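Local coordinates for protein amidohydrolase (Xanthomonas campestris pv. campestris, PDB 4DZH) that probably deaminates adenosine-type nucleosides such as 5'-methylthioadenosine, as a zinc-dependent amidohydrolase built on a TIM barrel, at residues M84-G89 / A436-W441. Sequence-based numbering, arbitrary orientation.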
ATOM      1  N   MET A  84       6.623 -19.279   0.704  0.58 17.23           N
ATOM      2  CA  MET A  84       7.466 -18.240   1.275  0.58 16.79           C
ATOM      3  C   MET A  84       6.722 -17.299   2.251  0.58 16.85           C
ATOM      4  O   MET A  84       7.349 -16.423   2.834  0.58 17.68           O
ATOM      5  CB  MET A  84       8.221 -17.475   0.168  0.58 16.24           C
ATOM      6  CG  MET A  84       8.922 -18.414  -0.799  0.58 17.76           C
ATOM      7  SD  MET A  84       9.948 -17.622  -2.053  0.58 18.99           S
ATOM      8  CE  MET A  84      11.373 -17.131  -1.097  0.58 27.83           C
ATOM      9  N   THR A  85       5.413 -17.488   2.483  1.00 15.25           N
ATOM     10  CA  THR A  85       4.771 -16.786   3.587  1.00 18.77           C
ATOM     11  C   THR A  85       5.511 -17.135   4.879  1.00 18.02           C
ATOM     12  O   THR A  85       5.654 -16.301   5.756  1.00 16.82           O
ATOM     13  CB  THR A  85       3.336 -17.206   3.839  1.00 19.80           C
ATOM     14  OG1 THR A  85       3.300 -18.635   3.943  1.00 18.36           O
ATOM     15  CG2 THR A  85       2.444 -16.753   2.758  1.00 20.27           C
ATOM     16  N   LEU A  86       6.009 -18.369   4.982  1.00 20.87           N
ATOM     17  CA  LEU A  86       6.811 -18.753   6.160  1.00 22.28           C
ATOM     18  C   LEU A  86       8.165 -18.030   6.262  1.00 19.21           C
ATOM     19  O   LEU A  86       8.804 -18.059   7.305  1.00 18.74           O
ATOM     20  CB  LEU A  86       6.979 -20.301   6.211  1.00 19.61           C
ATOM     21  CG  LEU A  86       5.643 -21.028   6.426  1.00 18.14           C
ATOM     22  CD1 LEU A  86       5.901 -22.517   6.332  1.00 18.60           C
ATOM     23  CD2 LEU A  86       4.983 -20.670   7.759  1.00 18.85           C
ATOM     24  N   LEU A  87       8.588 -17.337   5.200  1.00 15.60           N
ATOM     25  CA  LEU A  87       9.844 -16.589   5.223  1.00 17.26           C
ATOM     26  C   LEU A  87       9.566 -15.050   5.268  1.00 19.10           C
ATOM     27  O   LEU A  87      10.417 -14.238   4.886  1.00 21.50           O
ATOM     28  CB  LEU A  87      10.711 -16.932   4.009  1.00 20.63           C
ATOM     29  CG  LEU A  87      11.107 -18.413   3.866  1.00 29.67           C
ATOM     30  CD1 LEU A  87      12.264 -18.568   2.887  1.00 33.73           C
ATOM     31  CD2 LEU A  87      11.485 -18.954   5.210  1.00 32.21           C
ATOM     32  N   ARG A  88       8.379 -14.675   5.739  1.00 17.57           N
ATOM     33  CA  ARG A  88       7.987 -13.271   5.744  1.00 16.08           C
ATOM     34  C   ARG A  88       8.985 -12.391   6.466  1.00 18.65           C
ATOM     35  O   ARG A  88       9.161 -12.558   7.663  1.00 19.52           O
ATOM     36  CB  ARG A  88       6.608 -13.153   6.394  1.00 16.35           C
ATOM     37  CG  ARG A  88       5.947 -11.780   6.173  1.00 16.94           C
ATOM     38  CD  ARG A  88       4.631 -11.644   6.900  1.00 16.06           C
ATOM     39  NE  ARG A  88       3.677 -12.763   6.840  1.00 15.77           N
ATOM     40  CZ  ARG A  88       2.743 -12.942   5.908  1.00 18.37           C
ATOM     41  NH1 ARG A  88       2.644 -12.138   4.839  1.00 16.86           N
ATOM     42  NH2 ARG A  88       1.876 -13.941   6.055  1.00 18.77           N
ATOM     43  N   GLY A  89       9.618 -11.450   5.741  1.00 16.34           N
ATOM     44  CA  GLY A  89      10.588 -10.529   6.328  1.00 19.22           C
ATOM     45  C   GLY A  89      11.848 -11.203   6.836  1.00 24.82           C
ATOM     46  O   GLY A  89      12.506 -10.680   7.719  1.00 27.21           O
ATOM     47  N   ALA A 436      -0.037 -20.546  15.370  1.00 27.93           N
ATOM     48  CA  ALA A 436       0.883 -21.386  16.132  1.00 26.29           C
ATOM     49  C   ALA A 436       1.848 -22.120  15.216  1.00 21.23           C
ATOM     50  O   ALA A 436       3.033 -22.248  15.528  1.00 24.98           O
ATOM     51  CB  ALA A 436       0.129 -22.390  17.037  1.00 22.68           C
ATOM     52  N   ASN A 437       1.357 -22.633  14.073  1.00 21.78           N
ATOM     53  CA  ASN A 437       2.232 -23.299  13.133  1.00 25.09           C
ATOM     54  C   ASN A 437       3.332 -22.359  12.611  1.00 20.80           C
ATOM     55  O   ASN A 437       4.468 -22.776  12.411  1.00 24.27           O
ATOM     56  CB  ASN A 437       1.412 -23.913  11.963  1.00 29.06           C
ATOM     57  CG  ASN A 437       2.290 -24.499  10.876  1.00 30.99           C
ATOM     58  OD1 ASN A 437       2.619 -23.815   9.908  1.00 26.65           O
ATOM     59  ND2 ASN A 437       2.690 -25.761  11.026  1.00 28.92           N
ATOM     60  N   ALA A 438       2.972 -21.103  12.355  1.00 25.13           N
ATOM     61  CA  ALA A 438       3.919 -20.115  11.804  1.00 26.46           C
ATOM     62  C   ALA A 438       5.083 -19.786  12.786  1.00 18.53           C
ATOM     63  O   ALA A 438       6.247 -19.638  12.401  1.00 23.05           O
ATOM     64  CB  ALA A 438       3.181 -18.844  11.407  1.00 25.67           C
ATOM     65  N   ARG A 439       4.746 -19.766  14.053  1.00 23.19           N
ATOM     66  CA  ARG A 439       5.756 -19.601  15.102  1.00 27.12           C
ATOM     67  C   ARG A 439       6.739 -20.776  15.204  1.00 30.28           C
ATOM     68  O   ARG A 439       7.940 -20.561  15.452  1.00 30.71           O
ATOM     69  CB  ARG A 439       5.062 -19.373  16.416  1.00 31.68           C
ATOM     70  CG  ARG A 439       4.038 -18.299  16.272  1.00 35.59           C
ATOM     71  CD  ARG A 439       3.436 -17.897  17.592  1.00 38.17           C
ATOM     72  NE  ARG A 439       3.118 -16.473  17.596  1.00 38.54           N
ATOM     73  CZ  ARG A 439       2.052 -15.947  18.199  1.00 39.31           C
ATOM     74  NH1 ARG A 439       1.186 -16.728  18.826  1.00 42.25           N
ATOM     75  NH2 ARG A 439       1.847 -14.633  18.180  1.00 39.00           N
ATOM     76  N   GLN A 440       6.252 -22.013  14.989  1.00 28.97           N
ATOM     77  CA  GLN A 440       7.163 -23.142  14.903  1.00 26.79           C
ATOM     78  C   GLN A 440       8.169 -22.941  13.820  1.00 25.61           C
ATOM     79  O   GLN A 440       9.372 -23.106  14.026  1.00 28.82           O
ATOM     80  CB  GLN A 440       6.421 -24.465  14.600  1.00 24.31           C
ATOM     81  CG  GLN A 440       7.448 -25.614  14.317  1.00 31.40           C
ATOM     82  CD  GLN A 440       6.820 -26.850  13.737  1.00 33.71           C
ATOM     83  OE1 GLN A 440       6.532 -26.921  12.534  1.00 34.79           O
ATOM     84  NE2 GLN A 440       6.596 -27.835  14.589  1.00 29.62           N
ATOM     85  N   TRP A 441       7.676 -22.614  12.623  1.00 24.96           N
ATOM     86  CA  TRP A 441       8.566 -22.425  11.493  1.00 27.70           C
ATOM     87  C   TRP A 441       9.560 -21.284  11.721  1.00 22.05           C
ATOM     88  O   TRP A 441      10.714 -21.341  11.255  1.00 25.57           O
ATOM     89  CB  TRP A 441       7.740 -22.189  10.232  1.00 30.38           C
ATOM     90  CG  TRP A 441       7.236 -23.493   9.683  1.00 26.33           C
ATOM     91  CD1 TRP A 441       5.944 -23.954   9.664  1.00 27.03           C
ATOM     92  CD2 TRP A 441       8.047 -24.516   9.129  1.00 24.85           C
ATOM     93  NE1 TRP A 441       5.912 -25.219   9.084  1.00 22.81           N
ATOM     94  CE2 TRP A 441       7.192 -25.573   8.744  1.00 24.54           C
ATOM     95  CE3 TRP A 441       9.426 -24.639   8.900  1.00 27.38           C
ATOM     96  CZ2 TRP A 441       7.671 -26.731   8.155  1.00 25.28           C
ATOM     97  CZ3 TRP A 441       9.905 -25.783   8.307  1.00 27.30           C
ATOM     98  CH2 TRP A 441       9.028 -26.822   7.941  1.00 24.50           C
TER
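A short 3-10 turn in the loop that follows the metal-binding strand 69-80 of this amidohydrolase barrel meets the C-terminal helix 431-447 through one leucine, Leu86, set against Trp441 and Ala438. Leu86 CD1 sits over one face of the indole as a CH-pi contact, 3.7 Å from the centroid of the five-membered ring and 13° off its normal. The other methyl, CD2, rests against CD1 and CB of Trp441 and also comes within 4.2 Å of Ala438 CA. The CB bond of Leu86 points toward the helix, and CG lies anti to the carbonyl carbon (chi1 -65°), which leaves both methyls against Trp441. Alanine suits position 438, because its small side chain lets CD2 come this near the helix. Tryptophan offers a broad apolar face to the leucine, while the NE1 of this buried residue is satisfied by a hydrogen bond to Asp119 OD2, which also accepts one from Asn437 ND2. Helix 114-130 is thereby joined to the contact: its Phe116 packs on Leu86 and meets Trp441 edge-to-face, and Leu123 also touches Leu86. Helix 96-111 adds Val111 against the indole, and the second subunit lays its Pro393 on Ala438.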